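Local atomic coordinates of lysozyme C (Equus asinus, PDB entry 5XUW), a protein that hydrolyses the beta-1,4 linkages between N-acetylmuramic acid and N-acetylglucosamine in bacterial peptidoglycan, has primarily a bacteriolytic function, and binds one calcium ion. Residues D18-Y23 / C94-V99; Y23-W28 / E122-C127; V29-Y34 / G55-N60; W64-D67 / S73-C76; G104-A107 / W111-H114. All blocks are in the same frame, centred on the assembly; numbering follows the deposited sequence.

Contact 1 of 5, residues D18-Y23 / C94-V99; sequences DGFGGY and CAKRVV
The ring of Phe20 has one face laid against the aliphatic chain of Lys96 and one edge against Val99. Over the face, Lys96 CG stands 3.7 Å from the ring centroid and 16° off the normal, which meets the geometry of a CH-pi contact; at the edge, Val99 CG2 lies in the ring plane, 3.7 Å from CE2 of Phe20. The ring of Tyr23 receives Val99 CG1 obliquely, and its own edge takes the carbonyl O of Phe20 in plane. In the alpha-domain of the C-type lysozyme fold, these contacts join the loop between helices 5-14 and 25-36 to the flank of helix 89-100.

Within the loop, Gly22 N donates to Gly19 O over 2.8 Å, and Tyr23 N donates to Phe20 O. Three glycines with positive phi, Gly19, Gly21 and Gly22, mark the turns of the loop, which carries Phe20 and Tyr23 toward the helix.

Lys96 is extended beyond CG and crosses Phe20 at about a right angle. Its CB sits beside the CE2-CZ rim of the ring, CG and CD pass over the face, and NZ is carried beyond it to a hydrogen bond with Gln15 O. Tyr23 OH is likewise held outside the contact, by Met105 N. Val99 is split between the two aromatic residues: with chi1 at -97°, away from the staggered positions, CG2 reaches Phe20 while CG1 lies 4.1 Å from Tyr23 CE2.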
# COMPACT_ATOMS: atom_id res chain seq x y z
N ASP A 18 -10.63 4.26 -6.09
CA ASP A 18 -10.86 3.80 -7.47
C ASP A 18 -10.50 4.90 -8.46
O ASP A 18 -11.11 5.98 -8.46
CB ASP A 18 -12.31 3.36 -7.70
CG ASP A 18 -12.50 2.74 -9.07
OD1 ASP A 18 -11.57 2.08 -9.58
OD2 ASP A 18 -13.59 2.90 -9.64
N GLY A 19 -9.49 4.63 -9.28
CA GLY A 19 -8.99 5.62 -10.23
C GLY A 19 -8.05 6.65 -9.62
O GLY A 19 -7.58 7.55 -10.33
N PHE A 20 -7.74 6.53 -8.33
CA PHE A 20 -6.85 7.48 -7.71
C PHE A 20 -5.45 7.34 -8.30
O PHE A 20 -4.90 6.24 -8.36
CB PHE A 20 -6.78 7.35 -6.19
CG PHE A 20 -6.08 8.51 -5.55
CD1 PHE A 20 -6.80 9.62 -5.11
CD2 PHE A 20 -4.69 8.54 -5.47
CE1 PHE A 20 -6.15 10.71 -4.55
CE2 PHE A 20 -4.04 9.62 -4.91
CZ PHE A 20 -4.76 10.71 -4.47
N GLY A 21 -4.89 8.47 -8.75
CA GLY A 21 -3.63 8.46 -9.48
C GLY A 21 -3.71 7.80 -10.85
O GLY A 21 -2.68 7.52 -11.45
N GLY A 22 -4.93 7.58 -11.35
CA GLY A 22 -5.17 6.86 -12.60
C GLY A 22 -5.30 5.35 -12.49
O GLY A 22 -5.55 4.68 -13.50
N TYR A 23 -5.14 4.79 -11.29
CA TYR A 23 -5.09 3.35 -11.09
C TYR A 23 -6.41 2.83 -10.55
O TYR A 23 -6.98 3.40 -9.61
CB TYR A 23 -3.98 2.99 -10.11
CG TYR A 23 -2.60 3.34 -10.59
CD1 TYR A 23 -1.87 2.44 -11.36
CD2 TYR A 23 -2.02 4.58 -10.29
CE1 TYR A 23 -0.60 2.75 -11.81
CE2 TYR A 23 -0.75 4.90 -10.73
CZ TYR A 23 -0.05 3.98 -11.50
OH TYR A 23 1.23 4.29 -11.93
N CYS A 94 -1.33 8.11 3.10
CA CYS A 94 0.08 8.07 2.74
C CYS A 94 0.31 7.45 1.36
O CYS A 94 1.10 7.97 0.56
CB CYS A 94 0.89 7.33 3.81
SG CYS A 94 2.67 7.31 3.53
N ALA A 95 -0.38 6.35 1.06
CA ALA A 95 -0.27 5.73 -0.27
C ALA A 95 -0.71 6.68 -1.40
O ALA A 95 -0.11 6.70 -2.49
CB ALA A 95 -1.05 4.43 -0.32
N LYS A 96 -1.74 7.49 -1.12
CA LYS A 96 -2.16 8.55 -2.04
C LYS A 96 -1.02 9.54 -2.32
O LYS A 96 -0.81 9.93 -3.47
CB LYS A 96 -3.39 9.28 -1.49
CG LYS A 96 -4.68 8.49 -1.58
CD LYS A 96 -5.84 9.24 -0.97
CE LYS A 96 -7.14 8.48 -1.13
NZ LYS A 96 -8.30 9.24 -0.59
N ARG A 97 -0.27 9.93 -1.28
CA ARG A 97 0.93 10.77 -1.45
C ARG A 97 1.99 10.01 -2.27
O ARG A 97 2.55 10.57 -3.23
CB ARG A 97 1.46 11.26 -0.08
CG ARG A 97 2.87 11.88 -0.02
CD ARG A 97 2.98 13.28 -0.62
NE ARG A 97 4.37 13.78 -0.68
CZ ARG A 97 5.33 13.33 -1.49
NH1 ARG A 97 5.10 12.34 -2.35
NH2 ARG A 97 6.56 13.86 -1.45
N VAL A 98 2.21 8.73 -1.96
CA VAL A 98 3.24 7.96 -2.67
C VAL A 98 2.96 7.89 -4.17
O VAL A 98 3.88 8.15 -4.96
CB VAL A 98 3.42 6.54 -2.09
CG1 VAL A 98 4.43 5.74 -2.91
CG2 VAL A 98 3.84 6.59 -0.63
N VAL A 99 1.73 7.55 -4.57
CA VAL A 99 1.44 7.37 -6.03
C VAL A 99 1.57 8.62 -6.86
O VAL A 99 1.73 8.51 -8.07
CB VAL A 99 0.01 6.90 -6.45
CG1 VAL A 99 -0.06 5.42 -6.68
CG2 VAL A 99 -1.12 7.53 -5.64

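Contact 2 of 5, residues Y23-W28 / E122-C127; sequences YSLANW and EYLASC
Ala26 and Leu124 form the close part of this small surface contact, where the first turn of helix 25-36 meets the C-terminal loop. Their CA atoms are 6.3 Å apart, the nearest pair across the two segments. Leu124 CG stands anti to the carbonyl carbon (chi1 -58°), which sends CD1 against the helix backbone, 3.6 Å from Ala26 CA and 4.0 Å from Ala26 CB. Leu25 CG flanks the same methyl, 4.0 Å from Leu124 CD1, and the two leucine side chains cross at about a right angle.

Tyr123 is engaged less extensively, burying less surface than Leu124 and meeting Ala26 through CD2 and CE2 alone; CD2 is 4.1 Å from Ala26 CB. Its hydroxyl is bonded instead to Glu33 OE1, and its ring forms a cation-pi pair with Lys5. Toward solvent, Glu122, Ala125 and Ser126 are exposed.

At the helix start Ser24 is the N-cap, its OG accepting from Asn27 N at 3.1 Å (164° at the hydrogen). Asn27 ND2 also donates to it, tilted 25° from the amide plane. Tyr123 and Leu124 are the central residues of a type I turn from Glu122 to Ala125, and the CB of each points toward the helix. The loop lies beside both helix 25-36 and helix 5-14, since Leu124 also touches Val29 and Lys5, and the Cys127-Cys6 disulfide fastens it to helix 5-14.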
# COMPACT_ATOMS: atom_id res chain seq x y z
N TYR A 23 -5.14 4.79 -11.29
CA TYR A 23 -5.09 3.35 -11.09
C TYR A 23 -6.41 2.83 -10.55
O TYR A 23 -6.98 3.40 -9.61
CB TYR A 23 -3.98 2.99 -10.11
CG TYR A 23 -2.60 3.34 -10.59
CD1 TYR A 23 -1.87 2.44 -11.36
CD2 TYR A 23 -2.02 4.58 -10.29
CE1 TYR A 23 -0.60 2.75 -11.81
CE2 TYR A 23 -0.75 4.90 -10.73
CZ TYR A 23 -0.05 3.98 -11.50
OH TYR A 23 1.23 4.29 -11.93
N SER A 24 -6.88 1.73 -11.13
CA SER A 24 -8.13 1.11 -10.73
C SER A 24 -8.07 0.56 -9.32
O SER A 24 -6.99 0.26 -8.80
CB SER A 24 -8.47 -0.05 -11.65
OG SER A 24 -7.56 -1.12 -11.44
N LEU A 25 -9.24 0.39 -8.73
CA LEU A 25 -9.35 -0.29 -7.45
C LEU A 25 -8.66 -1.66 -7.47
O LEU A 25 -7.99 -2.02 -6.52
CB LEU A 25 -10.83 -0.43 -7.10
CG LEU A 25 -11.20 -0.91 -5.72
CD1 LEU A 25 -10.69 0.05 -4.66
CD2 LEU A 25 -12.71 -1.05 -5.65
N ALA A 26 -8.82 -2.43 -8.55
CA ALA A 26 -8.17 -3.75 -8.64
C ALA A 26 -6.66 -3.63 -8.51
O ALA A 26 -6.02 -4.43 -7.83
CB ALA A 26 -8.54 -4.46 -9.93
N ASN A 27 -6.08 -2.63 -9.17
CA ASN A 27 -4.64 -2.38 -9.04
C ASN A 27 -4.20 -2.07 -7.61
O ASN A 27 -3.19 -2.59 -7.14
CB ASN A 27 -4.18 -1.29 -10.01
CG ASN A 27 -3.75 -1.86 -11.33
OD1 ASN A 27 -2.73 -2.54 -11.40
ND2 ASN A 27 -4.54 -1.63 -12.38
N TRP A 28 -4.97 -1.24 -6.92
CA TRP A 28 -4.69 -0.91 -5.51
C TRP A 28 -4.77 -2.14 -4.60
O TRP A 28 -3.92 -2.34 -3.73
CB TRP A 28 -5.69 0.15 -5.03
CG TRP A 28 -5.37 1.51 -5.53
CD1 TRP A 28 -6.04 2.24 -6.47
CD2 TRP A 28 -4.27 2.32 -5.11
NE1 TRP A 28 -5.42 3.46 -6.66
CE2 TRP A 28 -4.33 3.52 -5.83
CE3 TRP A 28 -3.24 2.13 -4.19
CZ2 TRP A 28 -3.40 4.55 -5.63
CZ3 TRP A 28 -2.32 3.14 -4.00
CH2 TRP A 28 -2.41 4.34 -4.71
N GLU A 122 -11.06 -9.73 -13.88
CA GLU A 122 -11.82 -10.65 -13.01
C GLU A 122 -11.30 -10.68 -11.56
O GLU A 122 -11.84 -11.42 -10.73
CB GLU A 122 -11.77 -12.07 -13.58
CG GLU A 122 -12.21 -12.19 -15.03
CD GLU A 122 -12.09 -13.61 -15.58
OE1 GLU A 122 -11.53 -14.49 -14.89
OE2 GLU A 122 -12.56 -13.83 -16.72
N TYR A 123 -10.28 -9.89 -11.25
CA TYR A 123 -9.59 -9.95 -9.96
C TYR A 123 -10.54 -9.62 -8.79
O TYR A 123 -10.47 -10.25 -7.73
CB TYR A 123 -8.35 -9.03 -9.97
CG TYR A 123 -7.55 -8.99 -8.68
CD1 TYR A 123 -6.80 -10.09 -8.25
CD2 TYR A 123 -7.54 -7.84 -7.89
CE1 TYR A 123 -6.07 -10.05 -7.06
CE2 TYR A 123 -6.81 -7.78 -6.71
CZ TYR A 123 -6.08 -8.88 -6.29
OH TYR A 123 -5.37 -8.81 -5.10
N LEU A 124 -11.43 -8.65 -8.99
CA LEU A 124 -12.44 -8.29 -7.99
C LEU A 124 -13.84 -8.79 -8.36
O LEU A 124 -14.84 -8.26 -7.86
CB LEU A 124 -12.45 -6.78 -7.76
CG LEU A 124 -11.13 -6.16 -7.30
CD1 LEU A 124 -11.32 -4.66 -7.08
CD2 LEU A 124 -10.58 -6.85 -6.05
N ALA A 125 -13.92 -9.85 -9.16
CA ALA A 125 -15.21 -10.35 -9.65
C ALA A 125 -16.10 -10.81 -8.50
O ALA A 125 -17.30 -10.58 -8.53
CB ALA A 125 -15.01 -11.46 -10.68
N SER A 126 -15.52 -11.42 -7.48
CA SER A 126 -16.28 -11.85 -6.31
C SER A 126 -16.78 -10.70 -5.42
O SER A 126 -17.66 -10.91 -4.59
CB SER A 126 -15.47 -12.86 -5.50
OG SER A 126 -14.24 -12.31 -5.05
N CYS A 127 -16.24 -9.49 -5.60
CA CYS A 127 -16.62 -8.33 -4.78
C CYS A 127 -17.77 -7.49 -5.37
O CYS A 127 -18.19 -6.54 -4.74
CB CYS A 127 -15.40 -7.44 -4.56
SG CYS A 127 -13.86 -8.34 -4.26

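Contact 3 of 5, residues V29-Y34 / G55-N60; sequences VCMAEY and GLFQLN
Met31 reaches Phe57 with the last two atoms of a bent side chain. CB leaves helix 25-36 and meets Met105 and Trp111 rather than the 55-60 segment. CG is anti to the backbone N (chi1 175°), and bends at chi2 and chi3 fold the end toward Phe57. SD lies 3.7 Å from Phe57 CD1; measured to the ring centroid it is at 4.9 Å and 65° off the normal, an oblique Met-aromatic contact. The terminal CE goes closest, 3.5 Å from Phe57 CD1, and the two side chains cross at about a right angle.

One helical position on, Ala32 CB touches two residues of the turn, 4.0 Å from Phe57 CE1 and 4.1 Å from Leu56 CG. All four touching residues are buried, and no hydrogen bond crosses between the segments.

The turn facing them is type I, from Gly55 to Gln58. Gly55 O takes two donors from Gln58: the backbone N, and NE2 at 2.9 Å with an almost straight N-H...O angle of 174°. NE2 comes in the carbonyl plane on a lone pair, the acceptor lies in the glutamine's amide plane, and the bond restricts the side chain's rotation. Gln58 and Leu59, both facing Tyr54, form a G1 beta bulge. Near the chain centre, the helix bearing the predicted catalytic Glu35 thus packs against the turn between strands 53-54 and 59-60, joining the alpha- and beta-domains of C-type lysozyme.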
# COMPACT_ATOMS: atom_id res chain seq x y z
N VAL A 29 -5.82 -2.95 -4.79
CA VAL A 29 -5.99 -4.16 -4.00
C VAL A 29 -4.88 -5.17 -4.32
O VAL A 29 -4.32 -5.80 -3.42
CB VAL A 29 -7.40 -4.79 -4.19
CG1 VAL A 29 -7.53 -6.09 -3.42
CG2 VAL A 29 -8.47 -3.82 -3.71
N CYS A 30 -4.54 -5.28 -5.60
CA CYS A 30 -3.46 -6.16 -6.04
C CYS A 30 -2.13 -5.78 -5.39
O CYS A 30 -1.40 -6.65 -4.88
CB CYS A 30 -3.34 -6.17 -7.57
SG CYS A 30 -2.33 -7.51 -8.23
N MET A 31 -1.82 -4.49 -5.36
CA MET A 31 -0.57 -4.05 -4.72
C MET A 31 -0.57 -4.51 -3.26
O MET A 31 0.43 -5.05 -2.79
CB MET A 31 -0.41 -2.53 -4.84
CG MET A 31 0.78 -1.92 -4.11
SD MET A 31 0.44 -1.43 -2.41
CE MET A 31 -0.58 0.02 -2.69
N ALA A 32 -1.69 -4.36 -2.56
CA ALA A 32 -1.74 -4.80 -1.16
C ALA A 32 -1.54 -6.31 -1.02
O ALA A 32 -0.84 -6.75 -0.11
CB ALA A 32 -3.03 -4.35 -0.51
N GLU A 33 -2.15 -7.10 -1.91
CA GLU A 33 -2.02 -8.56 -1.82
C GLU A 33 -0.56 -8.97 -1.92
O GLU A 33 -0.08 -9.78 -1.13
CB GLU A 33 -2.82 -9.30 -2.90
CG GLU A 33 -2.83 -10.81 -2.63
CD GLU A 33 -3.73 -11.63 -3.54
OE1 GLU A 33 -4.48 -11.08 -4.36
OE2 GLU A 33 -3.66 -12.87 -3.41
N TYR A 34 0.15 -8.43 -2.90
CA TYR A 34 1.52 -8.88 -3.14
C TYR A 34 2.57 -8.19 -2.26
O TYR A 34 3.62 -8.76 -2.03
CB TYR A 34 1.82 -8.83 -4.65
CG TYR A 34 0.98 -9.88 -5.36
CD1 TYR A 34 1.38 -11.22 -5.40
CD2 TYR A 34 -0.26 -9.56 -5.90
CE1 TYR A 34 0.60 -12.19 -5.99
CE2 TYR A 34 -1.06 -10.53 -6.48
CZ TYR A 34 -0.61 -11.84 -6.54
OH TYR A 34 -1.40 -12.81 -7.11
N GLY A 55 3.51 -2.27 7.10
CA GLY A 55 2.07 -2.33 6.97
C GLY A 55 1.55 -2.89 5.67
O GLY A 55 2.30 -3.47 4.87
N LEU A 56 0.25 -2.69 5.47
CA LEU A 56 -0.50 -3.20 4.32
C LEU A 56 0.09 -2.79 2.98
O LEU A 56 0.09 -3.59 2.03
CB LEU A 56 -1.94 -2.70 4.41
CG LEU A 56 -2.98 -3.22 3.41
CD1 LEU A 56 -3.23 -4.70 3.61
CD2 LEU A 56 -4.28 -2.46 3.58
N PHE A 57 0.57 -1.54 2.90
CA PHE A 57 1.18 -1.01 1.69
C PHE A 57 2.71 -0.91 1.76
O PHE A 57 3.32 -0.29 0.90
CB PHE A 57 0.61 0.37 1.36
CG PHE A 57 -0.90 0.41 1.31
CD1 PHE A 57 -1.62 -0.53 0.57
CD2 PHE A 57 -1.60 1.43 1.95
CE1 PHE A 57 -3.00 -0.48 0.51
CE2 PHE A 57 -2.98 1.49 1.88
CZ PHE A 57 -3.68 0.54 1.15
N GLN A 58 3.32 -1.52 2.78
CA GLN A 58 4.76 -1.62 2.90
C GLN A 58 5.46 -0.28 2.65
O GLN A 58 6.33 -0.14 1.80
CB GLN A 58 5.28 -2.73 1.98
CG GLN A 58 4.93 -4.11 2.47
CD GLN A 58 5.71 -4.51 3.71
OE1 GLN A 58 6.86 -4.94 3.62
NE2 GLN A 58 5.10 -4.33 4.88
N LEU A 59 5.06 0.71 3.46
CA LEU A 59 5.55 2.07 3.34
C LEU A 59 6.88 2.20 4.07
O LEU A 59 7.01 1.76 5.22
CB LEU A 59 4.52 3.05 3.87
CG LEU A 59 3.17 2.98 3.17
CD1 LEU A 59 2.09 3.67 3.99
CD2 LEU A 59 3.25 3.55 1.76
N ASN A 60 7.88 2.75 3.38
CA ASN A 60 9.25 2.73 3.88
C ASN A 60 9.61 3.87 4.84
O ASN A 60 9.07 4.97 4.76
CB ASN A 60 10.28 2.63 2.72
CG ASN A 60 10.43 3.92 1.94
OD1 ASN A 60 10.82 4.95 2.48
ND2 ASN A 60 10.14 3.86 0.64

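Contact 4 of 5, residues W64-D67 / S73-C76; sequences WCKD and SNAC
Trp64 spans the contact with both its backbone and its indole. In this disulfide-rich loop between strand 59-60 and helix 89-100, part of the beta-domain of the C-type lysozyme fold, Trp64 O accepts the hydrogen bond that joins the two segments. Cys76 N donates to it at 2.9 Å with an N-H...O angle of 152°, approaching in the carbonyl plane on a lone pair. Although the bond from CA to CB of Trp64 leads away from residues 73-76, the CE3 corner of the indole meets Ala75 CB at 3.6 Å. The sulfur of Cys76 makes an oblique sulfur-aromatic contact with the same indole, 5.1 Å from the centroid of the six-membered ring and 66° off its normal. Elsewhere the indole touches Arg97 and Val98 of helix 89-100.

Cys65 brings the backbones closest: its CA is 4.5 Å from that of Asn74. Its CB points away from residues 73-76, and SG forms the disulfide with Cys80, while its carbonyl O accepts from Ser72 OG.

At Lys66 the contact passes to a partly exposed side. With chi1 at 64°, CG is set between the backbone N and the carbonyl carbon, 3.7 Å from Asn74 CG. The rest of the lysine is extended, and its CB also passes the flat group of Asn74, at 3.9 Å from that residue's CG.

The sulfur of Cys76 is tied to Cys94 on helix 89-100, linking this loop to the alpha-domain, and lies 3.9 Å from Trp64 CE3.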
# COMPACT_ATOMS: atom_id res chain seq x y z
N TRP A 64 8.84 8.03 3.70
CA TRP A 64 7.41 8.18 3.93
C TRP A 64 7.00 8.31 5.38
O TRP A 64 6.22 9.18 5.71
CB TRP A 64 6.66 7.04 3.24
CG TRP A 64 7.00 6.96 1.79
CD1 TRP A 64 7.65 5.95 1.15
CD2 TRP A 64 6.77 7.97 0.81
NE1 TRP A 64 7.82 6.25 -0.18
CE2 TRP A 64 7.29 7.49 -0.42
CE3 TRP A 64 6.16 9.23 0.83
CZ2 TRP A 64 7.22 8.23 -1.60
CZ3 TRP A 64 6.09 9.97 -0.35
CH2 TRP A 64 6.62 9.46 -1.55
N CYS A 65 7.51 7.44 6.24
CA CYS A 65 7.21 7.50 7.68
C CYS A 65 8.50 7.56 8.47
O CYS A 65 9.59 7.32 7.94
CB CYS A 65 6.36 6.29 8.12
SG CYS A 65 7.16 4.68 8.00
N LYS A 66 8.36 7.88 9.76
CA LYS A 66 9.52 7.94 10.64
C LYS A 66 9.41 6.96 11.82
O LYS A 66 8.39 6.88 12.50
CB LYS A 66 9.79 9.36 11.13
CG LYS A 66 8.70 10.00 11.98
CD LYS A 66 9.28 11.06 12.90
CE LYS A 66 8.15 11.83 13.57
NZ LYS A 66 8.56 12.50 14.83
N ASP A 67 10.45 6.17 11.98
CA ASP A 67 10.71 5.47 13.22
C ASP A 67 12.01 6.12 13.69
O ASP A 67 12.65 6.84 12.92
CB ASP A 67 10.80 3.94 13.03
CG ASP A 67 11.84 3.51 12.00
OD1 ASP A 67 12.93 4.11 11.91
OD2 ASP A 67 11.57 2.52 11.28
N SER A 73 12.80 11.42 5.47
CA SER A 73 12.10 12.59 4.96
C SER A 73 10.71 12.71 5.56
O SER A 73 10.16 13.80 5.64
CB SER A 73 11.97 12.54 3.44
OG SER A 73 13.25 12.53 2.85
N ASN A 74 10.11 11.57 5.93
CA ASN A 74 8.81 11.55 6.58
C ASN A 74 7.77 12.37 5.80
O ASN A 74 7.06 13.21 6.36
CB ASN A 74 8.95 12.03 8.03
CG ASN A 74 7.69 11.80 8.85
OD1 ASN A 74 6.85 10.96 8.53
ND2 ASN A 74 7.56 12.56 9.93
N ALA A 75 7.70 12.11 4.50
CA ALA A 75 6.79 12.85 3.62
C ALA A 75 5.30 12.68 3.94
O ALA A 75 4.49 13.54 3.57
CB ALA A 75 7.06 12.48 2.16
N CYS A 76 4.93 11.59 4.62
CA CYS A 76 3.56 11.39 5.10
C CYS A 76 3.31 11.93 6.51
O CYS A 76 2.19 11.84 7.01
CB CYS A 76 3.17 9.91 5.03
SG CYS A 76 3.21 9.27 3.34

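Contact 5 of 5, residues G104-A107 / W111-H114; sequences GMSA and WVKH
Trp111 presents one indole face to Met105 and an edge to Ser106. Over the six-membered ring sits Met105 CB, 3.7 Å from the centroid and only 5° off the normal, a CH-pi contact. Met105 O comes closer still, 3.3 Å from Trp111 CE3. Farther along the same side chain, SD stands over the five-membered ring at 4.1 Å from its centroid and 20° off the normal, which defines a Met-aromatic contact. The bend at chi3 (77°) then brings CE back over the face, 3.5 Å from Trp111 CD1. At the indole edge, Ser106 OG lies in the ring plane, 3.5 Å from CZ3. The ring nitrogen NE1 is satisfied outside the segments, by Asn27 OD1 of helix 25-36.

In the alpha-domain of C-type lysozyme, this packing folds the 3-10 turn 105-107 back on helix 109-114. Trp111 also touches Met31 on helix 25-36, and its side chain is about 5 Å from that of Glu35, a predicted active-site residue.

Val112 continues the contact on a partly exposed side. Its CG2 meets the Ser106 backbone at CA, 3.6 Å away, and the serine CB at 3.8 Å. Farther along the helix, the His114 ring stacks with that of Tyr34.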
# COMPACT_ATOMS: atom_id res chain seq x y z
N GLY A 104 4.72 6.63 -9.88
CA GLY A 104 3.36 6.14 -9.72
C GLY A 104 3.37 4.87 -8.87
O GLY A 104 4.14 4.76 -7.91
N MET A 105 2.56 3.89 -9.26
CA MET A 105 2.47 2.64 -8.50
C MET A 105 3.72 1.78 -8.61
O MET A 105 3.91 0.88 -7.79
CB MET A 105 1.22 1.82 -8.86
CG MET A 105 -0.06 2.29 -8.19
SD MET A 105 -1.35 1.02 -8.17
CE MET A 105 -0.73 0.01 -6.86
N SER A 106 4.61 2.07 -9.57
CA SER A 106 5.88 1.35 -9.66
C SER A 106 6.82 1.59 -8.47
O SER A 106 7.84 0.94 -8.36
CB SER A 106 6.60 1.64 -10.98
OG SER A 106 5.86 1.11 -12.05
N ALA A 107 6.47 2.53 -7.58
CA ALA A 107 7.09 2.62 -6.26
C ALA A 107 7.04 1.29 -5.49
O ALA A 107 7.95 0.99 -4.70
CB ALA A 107 6.44 3.72 -5.43
N TRP A 111 3.99 -4.87 -6.60
CA TRP A 111 3.02 -4.50 -7.63
C TRP A 111 3.65 -4.62 -9.02
O TRP A 111 3.05 -5.20 -9.94
CB TRP A 111 2.45 -3.09 -7.39
CG TRP A 111 1.49 -2.68 -8.46
CD1 TRP A 111 0.16 -2.98 -8.55
CD2 TRP A 111 1.80 -1.92 -9.62
NE1 TRP A 111 -0.38 -2.45 -9.71
CE2 TRP A 111 0.61 -1.79 -10.38
CE3 TRP A 111 2.98 -1.33 -10.10
CZ2 TRP A 111 0.57 -1.09 -11.58
CZ3 TRP A 111 2.93 -0.64 -11.29
CH2 TRP A 111 1.73 -0.51 -12.01
N VAL A 112 4.86 -4.10 -9.17
CA VAL A 112 5.56 -4.22 -10.45
C VAL A 112 5.70 -5.69 -10.87
O VAL A 112 5.43 -6.04 -12.02
CB VAL A 112 6.96 -3.56 -10.41
CG1 VAL A 112 7.74 -3.87 -11.68
CG2 VAL A 112 6.83 -2.06 -10.20
N LYS A 113 6.13 -6.53 -9.93
CA LYS A 113 6.44 -7.93 -10.23
C LYS A 113 5.21 -8.77 -10.55
O LYS A 113 5.26 -9.61 -11.44
CB LYS A 113 7.21 -8.56 -9.07
CG LYS A 113 7.62 -10.01 -9.29
CD LYS A 113 8.56 -10.50 -8.20
CE LYS A 113 9.11 -11.88 -8.54
NZ LYS A 113 9.87 -12.47 -7.40
N HIS A 114 4.11 -8.53 -9.84
CA HIS A 114 2.93 -9.41 -9.88
C HIS A 114 1.67 -8.84 -10.53
O HIS A 114 0.85 -9.61 -11.00
CB HIS A 114 2.61 -9.88 -8.46
CG HIS A 114 3.69 -10.71 -7.85
ND1 HIS A 114 4.53 -10.23 -6.87
CD2 HIS A 114 4.08 -11.98 -8.09
CE1 HIS A 114 5.39 -11.17 -6.53
NE2 HIS A 114 5.13 -12.25 -7.25

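The five contacts lie in one C-type lysozyme chain, the centre of contact 3 about 3 Å from the chain centre and contacts 2 and 4 on opposite sides, their centres 28 Å apart. Contact 1 uses helix 89-100, which the Cys76-Cys94 disulfide ties to contact 4. Along the chain, contacts 1 and 2 share Tyr23 and interleave, contacts 3 and 4 follow each other between the two halves of contact 1, and contact 5 comes after contact 1 but between the halves of contact 2. Contacts 3 and 5, whose centres are 10 Å apart, meet through Met31 and Met105. Helix 25-36, carrying the predicted catalytic Glu35, takes part in contacts 2 and 3 and is touched by residues of contacts 1 and 5.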